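Local coordinates for mandelate racemase/muconate lactonizing enzyme family protein (PDB 3TOY), which is of unknown function but belongs to the enolase superfamily, in which an alpha+beta capping domain is joined to a barrel domain, here holding a calcium ion, at residues T26-G31 with T63-V68; T33-I38 with W372-V377; G164-R169 with K204-L209. One frame throughout, in Å; residues are numbered along the deposited sequence.

From the N terminus, residues 26-31 and then 33-38 lead into and along strand 29-47. Contact 1 closes a short loop: strand 29-47 runs out, turns, and strand 50-64 comes back to pair with its start. Contact 2 closes a far longer one, because 33-38 waits for the C-terminal residues 372-377; since its first segment lies inside the loop of contact 1, the two cross. They share the N-terminal antiparallel sheet, their centres about 20 Å apart. Contact 3 is nested within the loop of contact 2, and its nearest atoms lie about 17 Å from it. It belongs to the barrel, where the loop leading into helix 168-181 packs on helix 196-210, the next helix.

Contact 1 (T26-G31 with T63-V68); sequences TAAITG and TTDQGV
Thr63 O is gripped by two successive backbone nitrogens. Thr30 N meets Thr63 O at 2.8 Å, nearly straight (175°), while Gly31 N makes a weak second bond to it at 3.4 Å. The return bond runs from Thr63 N to Gly31 O (2.8 Å). Beside these backbone bonds the two threonine side chains cross at about a right angle and join hydroxyl to hydroxyl, Thr30 OG1 to Thr63 OG1 at 2.7 Å. The methyl of Thr30, CG2, lies against the backbone of Thr64 and Asp65.

Past Thr64 the strand gives way to a turn, and Asp65 takes over the pairing with Ala28. Asp65 N bonds to Ala28 O, and its carboxylate reaches back: with CG between the backbone N and carbonyl carbon (chi1 65°), OD1 accepts from Ala28 N at 2.9 Å, met from above the carboxylate plane. The Gln66 amide lies alongside Ala27, CD 3.7 Å from its CB, and NE2 goes on to Thr25 O. Thr64 OG1 accepts from Gln66 N, an ST turn, and donates to Val68 O.

Thr30 and Gly31 facing the single Thr63 make a classic beta bulge, at the open end of the hairpin of strands 29-47 and 50-64.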
loop_
_atom_site.group_PDB
_atom_site.type_symbol
_atom_site.label_atom_id
_atom_site.label_comp_id
_atom_site.label_asym_id
_atom_site.label_seq_id
_atom_site.Cartn_x
_atom_site.Cartn_y
_atom_site.Cartn_z
ATOM N N THR A 26 -30.759 -0.877 -42.062
ATOM C CA THR A 26 -30.182 0.212 -41.262
ATOM C C THR A 26 -29.778 1.437 -42.087
ATOM O O THR A 26 -29.199 1.314 -43.167
ATOM C CB THR A 26 -28.929 -0.292 -40.488
ATOM O OG1 THR A 26 -29.277 -1.434 -39.698
ATOM C CG2 THR A 26 -28.374 0.793 -39.598
ATOM N N ALA A 27 -30.057 2.627 -41.568
ATOM C CA ALA A 27 -29.669 3.848 -42.269
ATOM C C ALA A 27 -28.163 3.937 -42.521
ATOM O O ALA A 27 -27.353 3.434 -41.736
ATOM C CB ALA A 27 -30.171 5.094 -41.519
ATOM N N ALA A 28 -27.792 4.567 -43.633
ATOM C CA ALA A 28 -26.397 4.901 -43.900
ATOM C C ALA A 28 -26.218 6.399 -43.890
ATOM O O ALA A 28 -27.151 7.156 -44.151
ATOM C CB ALA A 28 -25.929 4.315 -45.226
ATOM N N ILE A 29 -25.010 6.823 -43.546
ATOM C CA ILE A 29 -24.645 8.217 -43.547
ATOM C C ILE A 29 -24.384 8.610 -44.991
ATOM O O ILE A 29 -23.755 7.845 -45.732
ATOM C CB ILE A 29 -23.360 8.423 -42.710
ATOM C CG1 ILE A 29 -23.658 8.123 -41.224
ATOM C CG2 ILE A 29 -22.781 9.829 -42.905
ATOM C CD1 ILE A 29 -22.412 7.754 -40.426
ATOM N N THR A 30 -24.870 9.791 -45.383
ATOM C CA THR A 30 -24.635 10.309 -46.737
ATOM C C THR A 30 -23.699 11.513 -46.708
ATOM O O THR A 30 -22.954 11.764 -47.654
ATOM C CB THR A 30 -25.955 10.685 -47.446
ATOM O OG1 THR A 30 -26.714 11.578 -46.619
ATOM C CG2 THR A 30 -26.793 9.443 -47.719
ATOM N N GLY A 31 -23.716 12.267 -45.616
ATOM C CA GLY A 31 -22.827 13.405 -45.523
ATOM C C GLY A 31 -22.809 14.042 -44.153
ATOM O O GLY A 31 -23.663 13.759 -43.309
ATOM N N THR A 63 -26.313 13.862 -42.369
ATOM C CA THR A 63 -27.414 13.472 -43.241
ATOM C C THR A 63 -27.348 11.976 -43.461
ATOM O O THR A 63 -26.258 11.408 -43.564
ATOM C CB THR A 63 -27.344 14.198 -44.618
ATOM O OG1 THR A 63 -26.130 13.835 -45.284
ATOM C CG2 THR A 63 -27.379 15.706 -44.442
ATOM N N THR A 64 -28.516 11.352 -43.545
ATOM C CA THR A 64 -28.625 9.923 -43.787
ATOM C C THR A 64 -29.447 9.680 -45.052
ATOM O O THR A 64 -29.969 10.622 -45.650
ATOM C CB THR A 64 -29.343 9.220 -42.629
ATOM O OG1 THR A 64 -30.752 9.496 -42.679
ATOM C CG2 THR A 64 -28.775 9.718 -41.288
ATOM N N ASP A 65 -29.578 8.412 -45.424
ATOM C CA ASP A 65 -30.348 8.024 -46.602
ATOM C C ASP A 65 -31.776 7.611 -46.250
ATOM O O ASP A 65 -32.431 6.909 -47.024
ATOM C CB ASP A 65 -29.623 6.897 -47.359
ATOM C CG ASP A 65 -29.537 5.598 -46.554
ATOM O OD1 ASP A 65 -29.942 5.576 -45.370
ATOM O OD2 ASP A 65 -29.075 4.588 -47.118
ATOM N N GLN A 66 -32.260 8.020 -45.076
ATOM C CA GLN A 66 -33.621 7.661 -44.671
ATOM C C GLN A 66 -34.455 8.865 -44.243
ATOM O O GLN A 66 -35.348 8.756 -43.402
ATOM C CB GLN A 66 -33.630 6.544 -43.614
ATOM C CG GLN A 66 -33.106 5.217 -44.140
ATOM C CD GLN A 66 -33.290 4.067 -43.162
ATOM O OE1 GLN A 66 -33.840 4.242 -42.080
ATOM N NE2 GLN A 66 -32.832 2.878 -43.550
ATOM N N GLY A 67 -34.149 10.016 -44.830
ATOM C CA GLY A 67 -34.977 11.208 -44.666
ATOM C C GLY A 67 -34.777 11.906 -43.339
ATOM O O GLY A 67 -35.579 12.762 -42.958
ATOM N N VAL A 68 -33.705 11.539 -42.630
ATOM C CA VAL A 68 -33.389 12.169 -41.348
ATOM C C VAL A 68 -31.977 12.726 -41.330
ATOM O O VAL A 68 -31.049 12.103 -41.853
ATOM C CB VAL A 68 -33.523 11.184 -40.165
ATOM C CG1 VAL A 68 -32.680 11.675 -38.986
ATOM C CG2 VAL A 68 -34.986 11.023 -39.765
HETATM O O HOH W 1 -29.316 2.415 -45.855
HETATM O O HOH W 2 -32.972 3.010 -39.852
HETATM O O HOH W 3 -28.706 12.180 -48.063
#

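Contact 2 (T33-I38 with W372-V377); sequences TARAVI and WNESAV
Arg35 and Glu374 form an end-on, two-pronged salt bridge, with one guanidinium nitrogen for each carboxylate oxygen. Arg35 NH1 reaches Glu374 OE1 at 2.9 Å, the bond almost straight (172°), on the syn lone pair of OE1 and lying in the guanidinium plane. Arg35 NH2 meets Glu374 OE2 at 3.0 Å, also on the syn side but somewhat tilted out of both planes. The two flat groups are 30° apart, nearly coplanar, so the pairing fixes how each is rotated. A bend at chi3 (-75°) turns the arginine head at the end of an otherwise extended chain, and Glu374, bent at chi2, brings its carboxylate up to it.

Around this pair lie Val377 and Trp372. Val377 CG1 lies over one face of the guanidinium, 3.4 Å from Arg35 NH1. Trp372 meets the same group at its edge: Arg35 NH2 stands 3.4 Å from CD1, the two planes steeply inclined. The indole NE1 is held by Asp61 OD1, and the other oxygen of Asp61 makes a long, weak ion pair with Arg35 NH2. Two residues along the strand, Val37 CG1 touches Val377 CG1 at 4.1 Å, the two side chains crossing at about a right angle.

Asn373 sits at the N-cap of the helix that carries Glu374 and Val377; its OD1 accepts weakly from Ala376 N and also takes a bond from Ser375 OG. The contact lays the start of helix 374-380 on one face of the N-terminal sheet. Strand 50-64 joins the packing through Leu59, which Val377 touches; on the other face of strand 29-47, helix 82-95 packs on Ala34 and Ala36, and strand 381-382, just after the short helix, pairs with strand 29-47 at Ala36.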
loop_
_atom_site.group_PDB
_atom_site.type_symbol
_atom_site.label_atom_id
_atom_site.label_comp_id
_atom_site.label_asym_id
_atom_site.label_seq_id
_atom_site.Cartn_x
_atom_site.Cartn_y
_atom_site.Cartn_z
ATOM N N THR A 33 -22.038 18.020 -42.417
ATOM C CA THR A 33 -21.648 19.402 -42.544
ATOM C C THR A 33 -21.608 20.032 -41.161
ATOM O O THR A 33 -22.318 19.606 -40.258
ATOM C CB THR A 33 -22.604 20.185 -43.476
ATOM O OG1 THR A 33 -23.869 20.373 -42.832
ATOM C CG2 THR A 33 -22.807 19.420 -44.766
ATOM N N ALA A 34 -20.761 21.037 -41.005
ATOM C CA ALA A 34 -20.644 21.736 -39.741
ATOM C C ALA A 34 -20.671 23.225 -39.976
ATOM O O ALA A 34 -20.057 23.728 -40.921
ATOM C CB ALA A 34 -19.326 21.330 -39.045
ATOM N N ARG A 35 -21.372 23.945 -39.112
ATOM C CA ARG A 35 -21.367 25.400 -39.190
ATOM C C ARG A 35 -20.972 26.026 -37.862
ATOM O O ARG A 35 -21.335 25.519 -36.799
ATOM C CB ARG A 35 -22.740 25.925 -39.619
ATOM C CG ARG A 35 -23.200 25.440 -41.007
ATOM C CD ARG A 35 -24.626 25.911 -41.294
ATOM N NE ARG A 35 -25.622 25.142 -40.553
ATOM C CZ ARG A 35 -26.915 25.446 -40.494
ATOM N NH1 ARG A 35 -27.381 26.507 -41.144
ATOM N NH2 ARG A 35 -27.745 24.683 -39.795
ATOM N N ALA A 36 -20.251 27.137 -37.932
ATOM C CA ALA A 36 -19.853 27.883 -36.746
ATOM C C ALA A 36 -20.790 29.063 -36.493
ATOM O O ALA A 36 -21.132 29.803 -37.421
ATOM C CB ALA A 36 -18.411 28.371 -36.907
ATOM N N VAL A 37 -21.208 29.245 -35.243
ATOM C CA VAL A 37 -21.984 30.422 -34.861
ATOM C C VAL A 37 -21.421 31.022 -33.590
ATOM O O VAL A 37 -20.757 30.333 -32.808
ATOM C CB VAL A 37 -23.469 30.116 -34.638
ATOM C CG1 VAL A 37 -24.118 29.614 -35.927
ATOM C CG2 VAL A 37 -23.666 29.087 -33.529
ATOM N N ILE A 38 -21.671 32.308 -33.391
ATOM C CA ILE A 38 -21.387 32.928 -32.112
ATOM C C ILE A 38 -22.667 33.554 -31.580
ATOM O O ILE A 38 -23.132 34.585 -32.080
ATOM C CB ILE A 38 -20.264 33.965 -32.220
ATOM C CG1 ILE A 38 -19.014 33.319 -32.837
ATOM C CG2 ILE A 38 -19.963 34.576 -30.852
ATOM C CD1 ILE A 38 -17.840 34.248 -32.967
ATOM N N TRP A 372 -32.427 23.188 -35.633
ATOM C CA TRP A 372 -31.973 24.562 -35.681
ATOM C C TRP A 372 -33.075 25.552 -36.059
ATOM O O TRP A 372 -33.875 25.307 -36.966
ATOM C CB TRP A 372 -30.828 24.711 -36.671
ATOM C CG TRP A 372 -29.866 23.578 -36.656
ATOM C CD1 TRP A 372 -29.534 22.764 -37.704
ATOM C CD2 TRP A 372 -29.111 23.115 -35.529
ATOM N NE1 TRP A 372 -28.609 21.835 -37.299
ATOM C CE2 TRP A 372 -28.334 22.024 -35.968
ATOM C CE3 TRP A 372 -29.014 23.522 -34.194
ATOM C CZ2 TRP A 372 -27.473 21.330 -35.121
ATOM C CZ3 TRP A 372 -28.159 22.830 -33.351
ATOM C CH2 TRP A 372 -27.402 21.746 -33.819
ATOM N N ASN A 373 -33.104 26.665 -35.339
ATOM C CA ASN A 373 -33.806 27.858 -35.790
ATOM C C ASN A 373 -32.918 28.510 -36.860
ATOM O O ASN A 373 -32.028 29.304 -36.553
ATOM C CB ASN A 373 -34.031 28.792 -34.604
ATOM C CG ASN A 373 -34.615 30.135 -35.011
ATOM O OD1 ASN A 373 -34.796 30.422 -36.197
ATOM N ND2 ASN A 373 -34.904 30.968 -34.020
ATOM N N GLU A 374 -33.150 28.149 -38.121
ATOM C CA GLU A 374 -32.280 28.606 -39.211
ATOM C C GLU A 374 -32.145 30.132 -39.361
ATOM O O GLU A 374 -31.075 30.634 -39.718
ATOM C CB GLU A 374 -32.703 27.972 -40.541
ATOM C CG GLU A 374 -32.462 26.466 -40.615
ATOM C CD GLU A 374 -30.989 26.119 -40.656
ATOM O OE1 GLU A 374 -30.161 27.047 -40.793
ATOM O OE2 GLU A 374 -30.659 24.919 -40.557
ATOM N N SER A 375 -33.216 30.880 -39.111
ATOM C CA SER A 375 -33.109 32.325 -39.246
ATOM C C SER A 375 -32.100 32.855 -38.222
ATOM O O SER A 375 -31.303 33.745 -38.511
ATOM C CB SER A 375 -34.483 33.013 -39.146
ATOM O OG SER A 375 -34.925 33.159 -37.807
ATOM N N ALA A 376 -32.096 32.266 -37.036
ATOM C CA ALA A 376 -31.135 32.662 -36.017
ATOM C C ALA A 376 -29.713 32.189 -36.368
ATOM O O ALA A 376 -28.743 32.935 -36.199
ATOM C CB ALA A 376 -31.575 32.157 -34.637
ATOM N N VAL A 377 -29.594 30.968 -36.873
ATOM C CA VAL A 377 -28.291 30.479 -37.335
ATOM C C VAL A 377 -27.715 31.438 -38.376
ATOM O O VAL A 377 -26.560 31.853 -38.286
ATOM C CB VAL A 377 -28.368 29.036 -37.897
ATOM C CG1 VAL A 377 -27.067 28.644 -38.559
ATOM C CG2 VAL A 377 -28.720 28.039 -36.791
#

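Contact 3 (G164-R169 with K204-L209); sequences GVLDAR and KGLRAL
Ala168 pushes its methyl against the backbone of the neighbouring helix at Gly205, with CB 3.5 Å from Gly205 O and nearly as close to its carbonyl carbon. The CA atoms of Ala168 and Leu206 are 5.3 Å apart. One turn on, Leu209 closes over the alanine, its CB 4.2 Å from Ala168 CB. Its first torsion (165°) takes CG away from the backbone N, and its CD2 rests 4.0 Å from Ala168 O.

Leu166 and Leu206 form the second, deeper part of the contact. They cross at about a right angle, Leu166 CD1 meeting Leu206 CD2 at 4.0 Å, and the CB of Leu166 packs equally closely on both methyls of Leu206. The two segments are joined by van der Waals packing alone.

Behind this layer, Asp167, just before the alanine, caps the helix that Ala168 begins, which probably steadies its position. It is the N-cap of helix 168-181: its OD2 accepts from Asp170 N, while its own N bonds to Asp171 OD2.

In the barrel domain, helices 168-181 and 196-210 follow the parallel, adjacent strands 157-162 and 186-190 as consecutive beta-alpha units. Leu175 of the first helix touches Leu166, Leu206 and Leu209 alike, and beneath them lies strand 186-190, where Leu166 meets Ile187 and Leu206 meets Ser189.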
loop_
_atom_site.group_PDB
_atom_site.type_symbol
_atom_site.label_atom_id
_atom_site.label_comp_id
_atom_site.label_asym_id
_atom_site.label_seq_id
_atom_site.Cartn_x
_atom_site.Cartn_y
_atom_site.Cartn_z
ATOM N N GLY A 164 -21.023 32.881 -13.687
ATOM C CA GLY A 164 -19.638 33.286 -13.529
ATOM C C GLY A 164 -19.508 33.838 -12.127
ATOM O O GLY A 164 -20.275 33.470 -11.242
ATOM N N VAL A 165 -18.529 34.703 -11.903
ATOM C CA VAL A 165 -18.406 35.351 -10.602
ATOM C C VAL A 165 -19.698 36.112 -10.303
ATOM O O VAL A 165 -20.197 36.855 -11.150
ATOM C CB VAL A 165 -17.219 36.335 -10.583
ATOM C CG1 VAL A 165 -17.178 37.117 -9.265
ATOM C CG2 VAL A 165 -15.904 35.588 -10.844
ATOM N N LEU A 166 -20.250 35.902 -9.116
ATOM C CA LEU A 166 -21.450 36.611 -8.689
ATOM C C LEU A 166 -21.140 37.670 -7.647
ATOM O O LEU A 166 -20.118 37.626 -6.961
ATOM C CB LEU A 166 -22.495 35.638 -8.121
ATOM C CG LEU A 166 -23.262 34.765 -9.122
ATOM C CD1 LEU A 166 -23.968 33.635 -8.407
ATOM C CD2 LEU A 166 -24.256 35.599 -9.939
ATOM N N ASP A 167 -22.057 38.623 -7.532
ATOM C CA ASP A 167 -22.058 39.579 -6.438
ATOM C C ASP A 167 -23.481 39.611 -5.884
ATOM O O ASP A 167 -24.425 39.933 -6.615
ATOM C CB ASP A 167 -21.619 40.959 -6.951
ATOM C CG ASP A 167 -21.729 42.037 -5.888
ATOM O OD1 ASP A 167 -21.360 41.775 -4.723
ATOM O OD2 ASP A 167 -22.195 43.146 -6.225
ATOM N N ALA A 168 -23.652 39.242 -4.618
ATOM C CA ALA A 168 -24.990 39.208 -4.027
ATOM C C ALA A 168 -25.757 40.532 -4.216
ATOM O O ALA A 168 -26.942 40.523 -4.544
ATOM C CB ALA A 168 -24.936 38.812 -2.545
ATOM N N ARG A 169 -25.089 41.664 -4.015
ATOM C CA ARG A 169 -25.755 42.951 -4.199
ATOM C C ARG A 169 -26.179 43.140 -5.664
ATOM O O ARG A 169 -27.372 43.218 -5.972
ATOM C CB ARG A 169 -24.848 44.100 -3.743
ATOM N N LYS A 204 -19.886 34.271 1.278
ATOM C CA LYS A 204 -20.594 34.731 2.459
ATOM C C LYS A 204 -21.811 35.570 2.053
ATOM O O LYS A 204 -22.904 35.435 2.627
ATOM C CB LYS A 204 -19.665 35.542 3.360
ATOM C CG LYS A 204 -20.357 36.006 4.650
ATOM C CD LYS A 204 -19.475 36.942 5.464
ATOM C CE LYS A 204 -20.124 37.214 6.820
ATOM N NZ LYS A 204 -19.200 37.922 7.732
ATOM N N GLY A 205 -21.609 36.438 1.069
ATOM C CA GLY A 205 -22.682 37.289 0.556
ATOM C C GLY A 205 -23.784 36.450 -0.064
ATOM O O GLY A 205 -24.974 36.658 0.202
ATOM N N LEU A 206 -23.394 35.483 -0.884
ATOM C CA LEU A 206 -24.383 34.620 -1.527
ATOM C C LEU A 206 -25.187 33.809 -0.522
ATOM O O LEU A 206 -26.407 33.680 -0.660
ATOM C CB LEU A 206 -23.734 33.700 -2.559
ATOM C CG LEU A 206 -23.258 34.367 -3.848
ATOM C CD1 LEU A 206 -22.385 33.410 -4.663
ATOM C CD2 LEU A 206 -24.471 34.869 -4.676
ATOM N N ARG A 207 -24.509 33.243 0.476
ATOM C CA ARG A 207 -25.160 32.399 1.480
ATOM C C ARG A 207 -26.113 33.228 2.344
ATOM O O ARG A 207 -27.153 32.730 2.793
ATOM C CB ARG A 207 -24.104 31.682 2.357
ATOM C CG ARG A 207 -24.640 30.776 3.459
ATOM C CD ARG A 207 -25.617 29.718 2.923
ATOM N NE ARG A 207 -24.973 28.537 2.336
ATOM C CZ ARG A 207 -25.578 27.709 1.487
ATOM N NH1 ARG A 207 -26.824 27.959 1.095
ATOM N NH2 ARG A 207 -24.939 26.642 1.003
ATOM N N ALA A 208 -25.758 34.491 2.576
ATOM C CA ALA A 208 -26.604 35.393 3.358
ATOM C C ALA A 208 -27.853 35.783 2.567
ATOM O O ALA A 208 -28.944 35.881 3.125
ATOM C CB ALA A 208 -25.829 36.636 3.782
ATOM N N LEU A 209 -27.687 35.986 1.265
ATOM C CA LEU A 209 -28.794 36.363 0.399
ATOM C C LEU A 209 -29.776 35.217 0.156
ATOM O O LEU A 209 -30.987 35.398 0.272
ATOM C CB LEU A 209 -28.271 36.849 -0.945
ATOM C CG LEU A 209 -29.364 36.904 -2.011
ATOM C CD1 LEU A 209 -30.395 37.969 -1.655
ATOM C CD2 LEU A 209 -28.761 37.172 -3.383
#